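Local coordinates for folylpolyglutamate synthase (FolC) (Helicobacter pylori, PDB 6K8C), which probably adds glutamate to dihydropteroate and successive glutamates to tetrahydrofolates, spending ATP, in folate biosynthesis, at residues A[5-9]-A[100-104]; A[79-83]-A[121-126]. All blocks are in the same frame, centred on the assembly; numbering follows the deposited sequence.

Interaction 1 (A[5-9]-A[100-104]); sequences PLNGL and ESVLE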
loop_
_atom_site.group_PDB
_atom_site.type_symbol
_atom_site.label_atom_id
_atom_site.label_comp_id
_atom_site.label_asym_id
_atom_site.label_seq_id
_atom_site.Cartn_x
_atom_site.Cartn_y
_atom_site.Cartn_z
ATOM N N PRO A 5 -23.173 1.705 12.611
ATOM C CA PRO A 5 -22.453 0.447 12.389
ATOM C C PRO A 5 -21.096 0.445 13.083
ATOM O O PRO A 5 -20.967 -0.069 14.199
ATOM C CB PRO A 5 -22.297 0.396 10.865
ATOM C CG PRO A 5 -22.598 1.811 10.365
ATOM C CD PRO A 5 -22.904 2.683 11.547
ATOM N N LEU A 6 -20.093 1.030 12.429
ATOM C CA LEU A 6 -18.798 1.232 13.063
ATOM C C LEU A 6 -18.826 2.336 14.112
ATOM O O LEU A 6 -17.807 2.561 14.776
ATOM C CB LEU A 6 -17.738 1.555 12.004
ATOM C CG LEU A 6 -17.685 0.592 10.808
ATOM C CD1 LEU A 6 -16.965 1.228 9.625
ATOM C CD2 LEU A 6 -17.048 -0.742 11.180
ATOM N N ASN A 7 -19.961 3.017 14.274
ATOM C CA ASN A 7 -20.105 4.127 15.200
ATOM C C ASN A 7 -20.723 3.653 16.515
ATOM O O ASN A 7 -20.903 2.456 16.757
ATOM C CB ASN A 7 -20.958 5.227 14.571
ATOM C CG ASN A 7 -20.132 6.388 14.036
ATOM O OD1 ASN A 7 -19.678 7.245 14.796
ATOM N ND2 ASN A 7 -19.935 6.423 12.722
ATOM N N GLY A 8 -21.058 4.612 17.377
ATOM C CA GLY A 8 -21.617 4.307 18.675
ATOM C C GLY A 8 -20.557 4.241 19.760
ATOM O O GLY A 8 -19.349 4.274 19.510
ATOM N N LEU A 9 -21.038 4.137 21.003
ATOM C CA LEU A 9 -20.141 4.134 22.156
ATOM C C LEU A 9 -19.208 2.927 22.138
ATOM O O LEU A 9 -18.016 3.050 22.447
ATOM C CB LEU A 9 -20.950 4.154 23.456
ATOM C CG LEU A 9 -21.488 5.500 23.941
ATOM C CD1 LEU A 9 -21.981 5.374 25.373
ATOM C CD2 LEU A 9 -20.425 6.585 23.832
ATOM N N GLU A 100 -19.056 -2.726 6.239
ATOM C CA GLU A 100 -18.967 -2.109 7.562
ATOM C C GLU A 100 -19.482 -3.036 8.657
ATOM O O GLU A 100 -18.888 -3.121 9.740
ATOM C CB GLU A 100 -19.745 -0.796 7.580
ATOM C CG GLU A 100 -19.152 0.301 6.731
ATOM C CD GLU A 100 -19.620 1.672 7.167
ATOM O OE1 GLU A 100 -18.960 2.672 6.812
ATOM O OE2 GLU A 100 -20.647 1.747 7.871
ATOM N N SER A 101 -20.589 -3.736 8.404
ATOM C CA SER A 101 -21.170 -4.572 9.450
ATOM C C SER A 101 -20.327 -5.810 9.712
ATOM O O SER A 101 -20.251 -6.272 10.855
ATOM C CB SER A 101 -22.603 -4.959 9.081
ATOM O OG SER A 101 -22.715 -5.205 7.692
ATOM N N VAL A 102 -19.682 -6.353 8.674
ATOM C CA VAL A 102 -18.774 -7.481 8.866
ATOM C C VAL A 102 -17.578 -7.063 9.714
ATOM O O VAL A 102 -17.132 -7.804 10.599
ATOM C CB VAL A 102 -18.330 -8.037 7.500
ATOM C CG1 VAL A 102 -17.279 -9.119 7.680
ATOM C CG2 VAL A 102 -19.530 -8.572 6.726
ATOM N N LEU A 103 -17.040 -5.872 9.452
ATOM C CA LEU A 103 -15.910 -5.375 10.232
ATOM C C LEU A 103 -16.317 -5.073 11.673
ATOM O O LEU A 103 -15.584 -5.401 12.614
ATOM C CB LEU A 103 -15.336 -4.128 9.559
ATOM C CG LEU A 103 -14.128 -3.451 10.206
ATOM C CD1 LEU A 103 -12.977 -4.434 10.397
ATOM C CD2 LEU A 103 -13.694 -2.263 9.364
ATOM N N GLU A 104 -17.479 -4.445 11.864
ATOM C CA GLU A 104 -17.939 -4.151 13.221
ATOM C C GLU A 104 -18.177 -5.432 14.012
ATOM O O GLU A 104 -17.913 -5.483 15.220
ATOM C CB GLU A 104 -19.204 -3.293 13.163
ATOM C CG GLU A 104 -19.883 -3.086 14.514
ATOM C CD GLU A 104 -19.069 -2.229 15.474
ATOM O OE1 GLU A 104 -18.175 -1.485 15.019
ATOM O OE2 GLU A 104 -19.336 -2.293 16.694
#
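L6 swings its CG anti to its own carbonyl carbon (chi1 -50°), which lays the branched end against the first turn of helix 100-110. E104 throws its CG the other way, anti to the backbone N (chi1 172°), and a bend at chi2 (68°) brings the carboxylate beside the backbone of P5 and L6. The two methyls of L6 divide the work. CD2 lies over the backbone of the turn, 3.3 Å from the carbonyl O of E100, an oxygen already engaged by the N of E104, and it also meets L103 CG at 4.1 Å. CD1 rests on the extended side chain of E100, 3.6 Å from its CD, the two side chains crossing at about a right angle. The E100 carboxylate continues past L6 to the proline ring, where its OE2 lies 3.2 Å from P5 CG. On the other flank E104 OE1 sits 3.4 Å from L6 CA and 3.2 Å from P5 O. These two oxygens are both acceptors, a closeness probably mildly unfavourable and offset by bonds to OE1 from L12 N and to OE2 from Q108 NE2. With no hydrogen bond between 5-9 and 100-104, P5 and L6 hold by van der Waals packing on the turn and its two glutamates; the polar link to the start of helix 12-17 is the OE1 bond to L12.

Interaction 2 (A[79-83]-A[121-126]); sequences FTSPH and YFEYAT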
loop_
_atom_site.group_PDB
_atom_site.type_symbol
_atom_site.label_atom_id
_atom_site.label_comp_id
_atom_site.label_asym_id
_atom_site.label_seq_id
_atom_site.Cartn_x
_atom_site.Cartn_y
_atom_site.Cartn_z
ATOM N N PHE A 79 -4.672 -7.473 3.274
ATOM C CA PHE A 79 -4.555 -6.523 4.374
ATOM C C PHE A 79 -3.490 -5.495 4.015
ATOM O O PHE A 79 -2.331 -5.857 3.817
ATOM C CB PHE A 79 -4.179 -7.271 5.652
ATOM C CG PHE A 79 -3.888 -6.385 6.831
ATOM C CD1 PHE A 79 -4.862 -5.550 7.347
ATOM C CD2 PHE A 79 -2.644 -6.424 7.444
ATOM C CE1 PHE A 79 -4.596 -4.755 8.445
ATOM C CE2 PHE A 79 -2.370 -5.631 8.543
ATOM C CZ PHE A 79 -3.347 -4.799 9.043
ATOM N N THR A 80 -3.876 -4.220 3.932
ATOM C CA THR A 80 -2.962 -3.156 3.528
ATOM C C THR A 80 -2.990 -2.024 4.546
ATOM O O THR A 80 -3.835 -1.984 5.439
ATOM C CB THR A 80 -3.315 -2.604 2.142
ATOM O OG1 THR A 80 -4.632 -2.036 2.180
ATOM C CG2 THR A 80 -3.270 -3.708 1.106
ATOM N N SER A 81 -2.052 -1.090 4.402
ATOM C CA SER A 81 -2.029 0.085 5.264
ATOM C C SER A 81 -1.242 1.180 4.561
ATOM O O SER A 81 -0.373 0.874 3.738
ATOM C CB SER A 81 -1.404 -0.239 6.629
ATOM O OG SER A 81 -0.013 -0.460 6.510
ATOM N N PRO A 82 -1.550 2.466 4.825
ATOM C CA PRO A 82 -2.685 2.879 5.651
ATOM C C PRO A 82 -3.935 2.941 4.792
ATOM O O PRO A 82 -4.095 2.104 3.915
ATOM C CB PRO A 82 -2.269 4.264 6.147
ATOM C CG PRO A 82 -1.476 4.822 5.001
ATOM C CD PRO A 82 -0.812 3.632 4.301
ATOM N N HIS A 83 -4.805 3.917 5.021
ATOM C CA HIS A 83 -5.983 4.079 4.186
ATOM C C HIS A 83 -6.044 5.509 3.672
ATOM O O HIS A 83 -5.404 6.415 4.209
ATOM C CB HIS A 83 -7.268 3.709 4.942
ATOM C CG HIS A 83 -7.550 4.574 6.131
ATOM N ND1 HIS A 83 -7.230 4.195 7.417
ATOM C CD2 HIS A 83 -8.150 5.783 6.233
ATOM C CE1 HIS A 83 -7.605 5.143 8.259
ATOM N NE2 HIS A 83 -8.168 6.117 7.566
ATOM N N TYR A 121 -2.785 0.658 17.655
ATOM C CA TYR A 121 -3.700 0.835 16.532
ATOM C C TYR A 121 -3.446 -0.201 15.436
ATOM O O TYR A 121 -4.356 -0.933 15.026
ATOM C CB TYR A 121 -3.554 2.259 15.991
ATOM C CG TYR A 121 -4.435 2.620 14.817
ATOM C CD1 TYR A 121 -4.027 2.365 13.513
ATOM C CD2 TYR A 121 -5.659 3.251 15.010
ATOM C CE1 TYR A 121 -4.819 2.708 12.439
ATOM C CE2 TYR A 121 -6.458 3.600 13.940
ATOM C CZ TYR A 121 -6.032 3.328 12.654
ATOM O OH TYR A 121 -6.816 3.679 11.581
ATOM N N PHE A 122 -2.204 -0.291 14.968
ATOM C CA PHE A 122 -1.903 -1.212 13.877
ATOM C C PHE A 122 -1.977 -2.664 14.328
ATOM O O PHE A 122 -2.374 -3.532 13.544
ATOM C CB PHE A 122 -0.525 -0.912 13.287
ATOM C CG PHE A 122 -0.178 -1.779 12.100
ATOM C CD1 PHE A 122 -0.828 -1.604 10.889
ATOM C CD2 PHE A 122 0.773 -2.784 12.207
ATOM C CE1 PHE A 122 -0.522 -2.406 9.794
ATOM C CE2 PHE A 122 1.082 -3.588 11.120
ATOM C CZ PHE A 122 0.435 -3.399 9.914
ATOM N N GLU A 123 -1.613 -2.948 15.584
ATOM C CA GLU A 123 -1.747 -4.309 16.098
ATOM C C GLU A 123 -3.204 -4.755 16.116
ATOM O O GLU A 123 -3.508 -5.917 15.817
ATOM C CB GLU A 123 -1.121 -4.408 17.496
ATOM C CG GLU A 123 0.413 -4.337 17.456
ATOM C CD GLU A 123 1.039 -4.098 18.814
ATOM O OE1 GLU A 123 0.298 -3.900 19.801
ATOM O OE2 GLU A 123 2.282 -4.114 18.892
ATOM N N TYR A 124 -4.125 -3.845 16.451
ATOM C CA TYR A 124 -5.544 -4.197 16.433
ATOM C C TYR A 124 -6.043 -4.423 15.010
ATOM O O TYR A 124 -6.846 -5.334 14.765
ATOM C CB TYR A 124 -6.373 -3.111 17.116
ATOM C CG TYR A 124 -7.764 -3.575 17.468
ATOM C CD1 TYR A 124 -7.960 -4.636 18.348
ATOM C CD2 TYR A 124 -8.882 -2.973 16.909
ATOM C CE1 TYR A 124 -9.230 -5.072 18.669
ATOM C CE2 TYR A 124 -10.154 -3.402 17.227
ATOM C CZ TYR A 124 -10.321 -4.452 18.105
ATOM O OH TYR A 124 -11.584 -4.881 18.416
ATOM N N ALA A 125 -5.597 -3.590 14.061
ATOM C CA ALA A 125 -5.938 -3.816 12.658
ATOM C C ALA A 125 -5.483 -5.196 12.202
ATOM O O ALA A 125 -6.198 -5.882 11.461
ATOM C CB ALA A 125 -5.308 -2.728 11.782
ATOM N N THR A 126 -4.298 -5.624 12.651
ATOM C CA THR A 126 -3.792 -6.948 12.299
ATOM C C THR A 126 -4.712 -8.049 12.815
ATOM O O THR A 126 -5.033 -8.994 12.085
ATOM C CB THR A 126 -2.369 -7.126 12.844
ATOM O OG1 THR A 126 -1.511 -6.123 12.282
ATOM C CG2 THR A 126 -1.813 -8.503 12.492
#
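F79, at the end of strand 76-79, points its ring at helix 121-132: CG anti to the backbone N (chi1 174°) carries the far end of the ring against the helix backbone and side chains. Its CE1 comes 3.6 Å from the carbonyl O of A125, and its CZ lies 4.0 Å from A125 CB. The same CZ meets F122 CE1 at 3.8 Å; the two rings are inclined by 30° with centroids 5.7 Å apart, slid so far that they barely overlap. T126 OG1 lies beside this pair, 3.9 Å from F79 CE2 and above one face of the F122 ring, offset toward its rim; this hydroxyl is also hydrogen-bonded to S151. S81 follows, its OG 3.9 Å from F122 CE1, while its backbone N is hydrogen-bonded to E142 OE1. After the cis peptide before P82, H83 turns its CE1 to Y121 OH, which lies in the imidazole plane at the edge, 3.7 Å away; H83 ND1 is hydrogen-bonded to R90 NE. The last residue of a strand of the eight-stranded mixed sheet and the loop that follows it thus pack on a flanking helix, as befits the alpha/beta, P-loop-type middle domain of the Mur ligase family.

From the N terminus, 5-9 leads into helix 12-17, and interaction 1 closes a long loop of 90 intervening residues when helix 100-110 comes back to it. Within that span lies 79-83, whose partner 121-126 follows only after helix 100-110, so interaction 2 closes its 37-residue loop across the first: the contacts cross. Their centres are 16 Å apart and their nearest atoms about 7 Å, without touching. Interaction 1 ties the N-terminal segment to helix 100-110, and interaction 2 ties the exit of strand 76-79 to helix 121-132. L103 packing on L128 and L132 joins the two helices, while L12 touches both L103 and Y124.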